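Local coordinates for protein acetyltransferase (Thermoplasma acidophilum, PDB 3NE7) that transfers the acetyl group of acetyl-coenzyme A to polyamines such as spermidine, releasing coenzyme A and helping to limit polyamine toxicity, at residues R21-W26 with R91-P96; G76-K81 with T106-A111. All coordinates share one frame; numbering follows the deposited sequence.

Interaction 1 (R21-W26 with R91-P96). With COA (coenzyme A), chain C; SO4 (sulfate ion), chain F.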
loop_
_atom_site.group_PDB
_atom_site.type_symbol
_atom_site.label_atom_id
_atom_site.label_comp_id
_atom_site.label_asym_id
_atom_site.label_seq_id
_atom_site.Cartn_x
_atom_site.Cartn_y
_atom_site.Cartn_z
ATOM N N ARG A 21 10.737 -4.211 1.639
ATOM C CA ARG A 21 11.409 -5.460 1.943
ATOM C C ARG A 21 11.149 -5.879 3.414
ATOM O O ARG A 21 10.763 -7.030 3.677
ATOM C CB ARG A 21 12.897 -5.346 1.644
ATOM C CG ARG A 21 13.740 -6.406 2.342
ATOM C CD ARG A 21 15.230 -6.380 1.929
ATOM N NE ARG A 21 15.449 -7.143 0.701
ATOM C CZ ARG A 21 15.632 -6.618 -0.514
ATOM N NH1 ARG A 21 15.804 -7.439 -1.567
ATOM N NH2 ARG A 21 15.653 -5.285 -0.693
ATOM N N GLU A 22 11.310 -4.958 4.367
ATOM C CA GLU A 22 11.171 -5.344 5.780
ATOM C C GLU A 22 9.714 -5.739 6.106
ATOM O O GLU A 22 9.483 -6.723 6.779
ATOM C CB GLU A 22 11.728 -4.249 6.711
ATOM C CG GLU A 22 11.405 -4.459 8.172
ATOM C CD GLU A 22 12.072 -3.451 9.124
ATOM O OE1 GLU A 22 12.647 -2.435 8.653
ATOM O OE2 GLU A 22 12.013 -3.696 10.354
ATOM N N SER A 23 8.737 -5.023 5.563
ATOM C CA SER A 23 7.330 -5.330 5.800
ATOM C C SER A 23 6.958 -6.662 5.162
ATOM O O SER A 23 6.324 -7.512 5.776
ATOM C CB SER A 23 6.463 -4.194 5.285
ATOM O OG SER A 23 5.142 -4.254 5.778
ATOM N N TRP A 24 7.380 -6.879 3.938
ATOM C CA TRP A 24 7.112 -8.158 3.262
ATOM C C TRP A 24 7.633 -9.369 4.046
ATOM O O TRP A 24 6.933 -10.373 4.195
ATOM C CB TRP A 24 7.750 -8.156 1.865
ATOM C CG TRP A 24 6.785 -7.843 0.771
ATOM C CD1 TRP A 24 6.274 -6.630 0.461
ATOM C CD2 TRP A 24 6.212 -8.780 -0.157
ATOM N NE1 TRP A 24 5.411 -6.740 -0.619
ATOM C CE2 TRP A 24 5.356 -8.052 -1.010
ATOM C CE3 TRP A 24 6.355 -10.158 -0.354
ATOM C CZ2 TRP A 24 4.629 -8.656 -2.045
ATOM C CZ3 TRP A 24 5.647 -10.772 -1.383
ATOM C CH2 TRP A 24 4.794 -10.013 -2.230
ATOM N N LYS A 25 8.861 -9.285 4.540
ATOM C CA LYS A 25 9.463 -10.434 5.224
ATOM C C LYS A 25 8.667 -10.783 6.465
ATOM O O LYS A 25 8.489 -11.934 6.786
ATOM C CB LYS A 25 10.929 -10.175 5.611
ATOM C CG LYS A 25 11.907 -10.220 4.434
ATOM C CD LYS A 25 13.345 -9.928 4.885
ATOM C CE LYS A 25 14.386 -10.603 3.979
ATOM N NZ LYS A 25 15.796 -10.085 4.164
ATOM N N TRP A 26 8.171 -9.769 7.155
ATOM C CA TRP A 26 7.357 -9.975 8.338
ATOM C C TRP A 26 5.951 -10.460 7.997
ATOM O O TRP A 26 5.448 -11.399 8.595
ATOM C CB TRP A 26 7.271 -8.627 9.072
ATOM C CG TRP A 26 6.544 -8.643 10.335
ATOM C CD1 TRP A 26 6.971 -9.174 11.512
ATOM C CD2 TRP A 26 5.274 -8.044 10.593
ATOM N NE1 TRP A 26 6.021 -8.964 12.500
ATOM C CE2 TRP A 26 4.979 -8.259 11.966
ATOM C CE3 TRP A 26 4.361 -7.343 9.810
ATOM C CZ2 TRP A 26 3.789 -7.834 12.556
ATOM C CZ3 TRP A 26 3.185 -6.885 10.404
ATOM C CH2 TRP A 26 2.907 -7.147 11.776
ATOM N N ARG A 91 -0.846 -1.514 -2.756
ATOM C CA ARG A 91 0.156 -1.719 -1.711
ATOM C C ARG A 91 -0.114 -0.817 -0.502
ATOM O O ARG A 91 -0.477 0.337 -0.661
ATOM C CB ARG A 91 1.530 -1.387 -2.244
ATOM C CG ARG A 91 1.994 -2.303 -3.351
ATOM C CD ARG A 91 3.269 -1.813 -3.968
ATOM N NE ARG A 91 3.723 -2.762 -4.980
ATOM C CZ ARG A 91 4.499 -2.477 -6.035
ATOM N NH1 ARG A 91 4.843 -3.473 -6.843
ATOM N NH2 ARG A 91 4.904 -1.241 -6.314
ATOM N N LEU A 92 0.047 -1.395 0.681
ATOM C CA LEU A 92 -0.022 -0.694 1.923
ATOM C C LEU A 92 0.842 -1.493 2.890
ATOM O O LEU A 92 0.470 -2.593 3.297
ATOM C CB LEU A 92 -1.472 -0.637 2.399
ATOM C CG LEU A 92 -1.791 0.021 3.733
ATOM C CD1 LEU A 92 -1.187 1.414 3.860
ATOM C CD2 LEU A 92 -3.319 0.042 3.969
ATOM N N TYR A 93 2.006 -0.944 3.235
ATOM C CA TYR A 93 2.977 -1.649 4.039
ATOM C C TYR A 93 3.583 -0.647 5.005
ATOM O O TYR A 93 3.948 0.484 4.598
ATOM C CB TYR A 93 4.082 -2.285 3.145
ATOM C CG TYR A 93 3.582 -3.426 2.260
ATOM C CD1 TYR A 93 3.440 -4.718 2.754
ATOM C CD2 TYR A 93 3.185 -3.199 0.947
ATOM C CE1 TYR A 93 2.939 -5.751 1.956
ATOM C CE2 TYR A 93 2.695 -4.233 0.136
ATOM C CZ TYR A 93 2.566 -5.493 0.650
ATOM O OH TYR A 93 2.051 -6.509 -0.141
ATOM N N LEU A 94 3.743 -1.069 6.264
ATOM C CA LEU A 94 4.435 -0.290 7.280
ATOM C C LEU A 94 5.610 -1.107 7.762
ATOM O O LEU A 94 5.538 -2.314 7.708
ATOM C CB LEU A 94 3.522 -0.043 8.486
ATOM C CG LEU A 94 2.157 0.630 8.286
ATOM C CD1 LEU A 94 1.479 0.892 9.677
ATOM C CD2 LEU A 94 2.268 1.923 7.516
ATOM N N LYS A 95 6.655 -0.466 8.290
ATOM C CA LYS A 95 7.685 -1.181 9.032
ATOM C C LYS A 95 7.014 -1.827 10.249
ATOM O O LYS A 95 6.305 -1.159 10.954
ATOM C CB LYS A 95 8.742 -0.235 9.574
ATOM C CG LYS A 95 9.751 0.247 8.591
ATOM C CD LYS A 95 10.881 1.096 9.257
ATOM C CE LYS A 95 11.524 0.371 10.415
ATOM N NZ LYS A 95 12.980 0.527 10.361
ATOM N N PRO A 96 7.292 -3.105 10.513
ATOM C CA PRO A 96 6.598 -3.917 11.500
ATOM C C PRO A 96 6.446 -3.242 12.898
ATOM O O PRO A 96 5.395 -3.296 13.467
ATOM C CB PRO A 96 7.462 -5.191 11.543
ATOM C CG PRO A 96 7.964 -5.317 10.188
ATOM C CD PRO A 96 8.206 -3.929 9.688
HETATM N N1A COA C . -0.385 -7.718 14.708
HETATM C C2A COA C . -1.641 -8.188 14.516
HETATM N N3A COA C . -2.632 -7.420 14.002
HETATM C C4A COA C . -2.373 -6.122 13.661
HETATM C C5A COA C . -1.003 -5.603 13.874
HETATM C C6A COA C . -0.048 -6.438 14.401
HETATM N N6A COA C . 1.206 -5.981 14.602
HETATM N N7A COA C . -1.006 -4.338 13.451
HETATM C C8A COA C . -2.256 -4.044 13.019
HETATM N N9A COA C . -3.079 -5.096 13.133
HETATM C C1B COA C . -4.493 -5.119 12.689
HETATM C C2B COA C . -5.473 -5.645 13.730
HETATM O O2B COA C . -6.616 -6.213 13.059
HETATM C C3B COA C . -5.740 -4.365 14.506
HETATM O O3B COA C . -6.927 -4.312 15.244
HETATM P P3B COA C . -6.970 -4.717 16.801
HETATM O O7A COA C . -6.646 -3.458 17.603
HETATM O O8A COA C . -6.010 -5.848 16.984
HETATM O O9A COA C . -8.395 -5.115 16.920
HETATM C C4B COA C . -5.720 -3.288 13.447
HETATM O O4B COA C . -4.919 -3.790 12.381
HETATM C C5B COA C . -5.139 -1.980 13.983
HETATM O O5B COA C . -5.334 -0.960 12.991
HETATM P P1A COA C . -4.247 0.131 12.670
HETATM O O1A COA C . -3.445 0.460 13.902
HETATM O O2A COA C . -5.013 1.189 11.971
HETATM O O3A COA C . -3.335 -0.687 11.628
HETATM P P2A COA C . -1.875 -0.301 11.065
HETATM O O4A COA C . -0.904 -1.361 11.599
HETATM O O5A COA C . -1.566 1.168 11.342
HETATM O O6A COA C . -1.983 -0.570 9.489
HETATM C CBP COA C . -1.484 -2.522 8.109
HETATM C CCP COA C . -2.477 -1.857 9.021
HETATM C CDP COA C . -2.105 -3.772 7.454
HETATM C CEP COA C . -1.117 -1.550 7.029
HETATM C CAP COA C . -0.180 -2.778 8.887
HETATM O OAP COA C . -0.479 -3.546 10.054
HETATM C C9P COA C . 0.848 -3.472 8.000
HETATM O O9P COA C . 1.625 -2.803 7.324
HETATM N N8P COA C . 0.841 -4.799 7.955
HETATM C C7P COA C . 1.740 -5.657 7.177
HETATM C C6P COA C . 1.506 -5.547 5.662
HETATM C C5P COA C . 0.087 -5.889 5.245
HETATM O O5P COA C . -0.506 -6.865 5.726
HETATM N N4P COA C . -0.433 -5.060 4.345
HETATM C C3P COA C . -1.745 -4.952 3.707
HETATM C C2P COA C . -2.000 -6.188 2.863
HETATM S S1P COA C . -0.863 -6.249 1.468
HETATM S S SO4 F . 2.771 -6.488 -5.461
HETATM O O1 SO4 F . 3.895 -6.619 -6.371
HETATM O O2 SO4 F . 2.094 -7.761 -5.502
HETATM O O3 SO4 F . 3.204 -6.110 -4.090
HETATM O O4 SO4 F . 1.895 -5.407 -5.893
#

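Interaction 2 (G76-K81 with T106-A111)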
loop_
_atom_site.group_PDB
_atom_site.type_symbol
_atom_site.label_atom_id
_atom_site.label_comp_id
_atom_site.label_asym_id
_atom_site.label_seq_id
_atom_site.Cartn_x
_atom_site.Cartn_y
_atom_site.Cartn_z
ATOM N N GLY A 76 6.445 3.890 6.137
ATOM C CA GLY A 76 5.299 3.189 5.563
ATOM C C GLY A 76 4.769 3.869 4.321
ATOM O O GLY A 76 5.051 5.062 4.093
ATOM N N PHE A 77 3.986 3.132 3.522
ATOM C CA PHE A 77 3.443 3.692 2.331
ATOM C C PHE A 77 2.152 3.030 1.842
ATOM O O PHE A 77 1.830 1.904 2.201
ATOM C CB PHE A 77 4.509 3.627 1.216
ATOM C CG PHE A 77 4.953 2.214 0.878
ATOM C CD1 PHE A 77 6.011 1.626 1.545
ATOM C CD2 PHE A 77 4.323 1.495 -0.098
ATOM C CE1 PHE A 77 6.423 0.341 1.243
ATOM C CE2 PHE A 77 4.738 0.200 -0.410
ATOM C CZ PHE A 77 5.797 -0.364 0.272
ATOM N N ILE A 78 1.460 3.753 0.963
ATOM C CA ILE A 78 0.263 3.280 0.312
ATOM C C ILE A 78 0.368 3.685 -1.155
ATOM O O ILE A 78 0.882 4.771 -1.489
ATOM C CB ILE A 78 -1.026 3.872 0.972
ATOM C CG1 ILE A 78 -2.271 3.140 0.472
ATOM C CG2 ILE A 78 -1.106 5.386 0.731
ATOM C CD1 ILE A 78 -3.625 3.611 1.154
ATOM N N GLU A 79 -0.090 2.782 -2.020
ATOM C CA GLU A 79 -0.088 3.017 -3.423
ATOM C C GLU A 79 -1.380 2.540 -4.046
ATOM O O GLU A 79 -1.787 1.404 -3.846
ATOM C CB GLU A 79 1.080 2.282 -4.087
ATOM C CG GLU A 79 1.239 2.591 -5.565
ATOM C CD GLU A 79 2.327 1.758 -6.249
ATOM O OE1 GLU A 79 2.915 0.863 -5.581
ATOM O OE2 GLU A 79 2.620 2.017 -7.454
ATOM N N LEU A 80 -1.989 3.434 -4.819
ATOM C CA LEU A 80 -3.237 3.193 -5.510
ATOM C C LEU A 80 -3.045 3.338 -7.020
ATOM O O LEU A 80 -2.206 4.118 -7.488
ATOM C CB LEU A 80 -4.313 4.199 -5.042
ATOM C CG LEU A 80 -5.023 3.883 -3.710
ATOM C CD1 LEU A 80 -4.137 4.019 -2.537
ATOM C CD2 LEU A 80 -6.182 4.830 -3.566
ATOM N N LYS A 81 -3.845 2.563 -7.755
ATOM C CA LYS A 81 -3.872 2.564 -9.189
ATOM C C LYS A 81 -5.301 2.932 -9.540
ATOM O O LYS A 81 -6.249 2.332 -9.005
ATOM C CB LYS A 81 -3.540 1.172 -9.739
ATOM C CG LYS A 81 -3.350 1.157 -11.254
ATOM C CD LYS A 81 -2.620 -0.088 -11.698
ATOM C CE LYS A 81 -2.089 0.054 -13.063
ATOM N NZ LYS A 81 -1.893 -1.305 -13.660
ATOM N N THR A 106 -4.493 5.970 8.859
ATOM C CA THR A 106 -4.240 7.351 8.418
ATOM C C THR A 106 -3.826 7.415 6.936
ATOM O O THR A 106 -4.347 8.202 6.186
ATOM C CB THR A 106 -3.186 8.011 9.353
ATOM O OG1 THR A 106 -3.700 7.992 10.711
ATOM C CG2 THR A 106 -2.903 9.434 8.975
ATOM N N LEU A 107 -2.923 6.555 6.499
ATOM C CA LEU A 107 -2.604 6.445 5.061
ATOM C C LEU A 107 -3.880 6.213 4.243
ATOM O O LEU A 107 -4.128 6.877 3.246
ATOM C CB LEU A 107 -1.607 5.294 4.795
ATOM C CG LEU A 107 -0.132 5.647 5.133
ATOM C CD1 LEU A 107 0.834 4.422 5.212
ATOM C CD2 LEU A 107 0.394 6.680 4.156
ATOM N N LEU A 108 -4.685 5.254 4.690
ATOM C CA LEU A 108 -5.911 4.895 4.001
ATOM C C LEU A 108 -6.895 6.051 3.922
ATOM O O LEU A 108 -7.452 6.285 2.860
ATOM C CB LEU A 108 -6.575 3.721 4.703
ATOM C CG LEU A 108 -7.853 3.149 4.117
ATOM C CD1 LEU A 108 -7.488 2.535 2.820
ATOM C CD2 LEU A 108 -8.501 2.111 5.046
ATOM N N LEU A 109 -7.072 6.787 5.021
ATOM C CA LEU A 109 -8.018 7.896 5.063
ATOM C C LEU A 109 -7.571 9.041 4.166
ATOM O O LEU A 109 -8.417 9.709 3.578
ATOM C CB LEU A 109 -8.269 8.414 6.500
ATOM C CG LEU A 109 -9.079 7.501 7.466
ATOM C CD1 LEU A 109 -9.034 8.060 8.917
ATOM C CD2 LEU A 109 -10.570 7.270 7.060
ATOM N N GLU A 110 -6.265 9.297 4.080
ATOM C CA GLU A 110 -5.766 10.367 3.206
ATOM C C GLU A 110 -5.965 9.993 1.741
ATOM O O GLU A 110 -6.430 10.795 0.971
ATOM C CB GLU A 110 -4.284 10.662 3.444
ATOM C CG GLU A 110 -4.018 11.816 4.364
ATOM C CD GLU A 110 -4.408 13.196 3.767
ATOM O OE1 GLU A 110 -4.177 13.492 2.559
ATOM O OE2 GLU A 110 -4.919 14.000 4.553
ATOM N N ALA A 111 -5.596 8.771 1.375
ATOM C CA ALA A 111 -5.869 8.254 0.035
ATOM C C ALA A 111 -7.363 8.415 -0.276
ATOM O O ALA A 111 -7.729 8.897 -1.352
ATOM C CB ALA A 111 -5.446 6.745 -0.072
#

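Interaction 1 (R21-W26 with R91-P96)
The acetyl-CoA site of this GNAT enzyme is formed in part where Ser23, Trp24 and Trp26 of helix 13-27 meet Tyr93 and Pro96 at the end of strand 86-94, helix and strand running at 90°. Ser23 OG donates to Leu94 O at 2.8 Å, approaching from above the carbonyl plane; with OG anti to the backbone N (chi1 -165°), the hydroxyl also sits at the edge of the Tyr93 ring. Over one face of that ring lies Trp24, its five-membered ring in an offset stack with planes 30° apart and centroids separated by 4.6 Å. Both polar ends have partners beyond the pair: Trp24 NE1 hydrogen-bonds to Tyr45 OH and Tyr93 OH to Tyr28 OH, with Tyr93 OH also 3.3 Å from coenzyme A S1P. Pro96 CB makes a CH-pi contact over the face of Trp26, 3.7 Å from the centroid of its five-membered ring, while Trp26 CH2 approaches the adenine amino group N6A of coenzyme A to 3.5 Å. Lys95 NZ and Glu22 OE1 form a 3.4 Å salt bridge whose hydrogen bond is weak. The backbone of the strand grips the pantetheine arm: coenzyme A N4P donates to Leu92 O at 2.8 Å, and Leu94 N donates to coenzyme A O9P at 2.9 Å. Such strand-like pairing of pantetheine with strand 86-94 is a hallmark of the GNAT fold.

Interaction 2 (G76-K81 with T106-A111)
Leu107, Leu108 and Ala111 of helix 103-117 pack on Gly76, Phe77, Ile78 and Leu80 of strand 73-83, a buried apolar layer between helix and central sheet in the GNAT fold. The short axes lie 8.6 Å apart at an angle of 33°, so the helix runs roughly along the strand. First in the helical segment to reach the sheet is Leu107. Its CG stands anti to the carbonyl carbon (chi1 -78°), and from there the two methyl groups diverge: CD1 settles against the strand backbone, 3.8 Å from Phe77 N, where Gly76 has no side chain to intervene, and Leu107 CD2 meets Ile78 CG2 at 4.0 Å. The Leu107 and Ile78 side chains run alongside each other in opposite directions. Leu94 of strand 86-94 and Ile5 of strand 3-7 touch the same leucine.

The CB of Leu108 points away from the strand, but Ile78 CD1 still reaches Leu108 CA at 3.9 Å and lies 4.3 Å from Leu108 CD1. The extended Ile78 branch makes this possible, since CG1 is anti to the backbone N (chi1 -168°) and the chain stays extended to CD1, which rests against the helix between Leu107 O, Leu108 CA and Ala111 CB.

One turn after Leu107, Ala111 points its methyl group at the strand between two larger side chains. Ala111 CB lies 3.8 Å from Ile78 CD1, and the same methyl carbon, Ala111 CB, meets Leu80 CD1 at 3.9 Å.

Interactions 1 and 2 have centres 14 Å apart and share the central mixed sheet, in which strands 73-83 and 86-94 are antiparallel neighbours. Their segments alternate along the chain, in the order 21-26, 76-81, 91-96, 106-111, with helix 103-117 the next element after strand 86-94, across a loop that also binds acetyl-CoA. Interaction 1 joins helix 13-27 to that strand beside coenzyme A, whereas interaction 2 seats helix 103-117 on the adjacent strand. Across the strand pair, Phe77 N and Tyr93 O probably hydrogen-bond at 2.9 Å. A salt bridge of 3.0 Å links Arg91 NH2 with Glu79 OE1. The cofactor-binding strand is therefore tied directly to the strand that carries the buried helix packing.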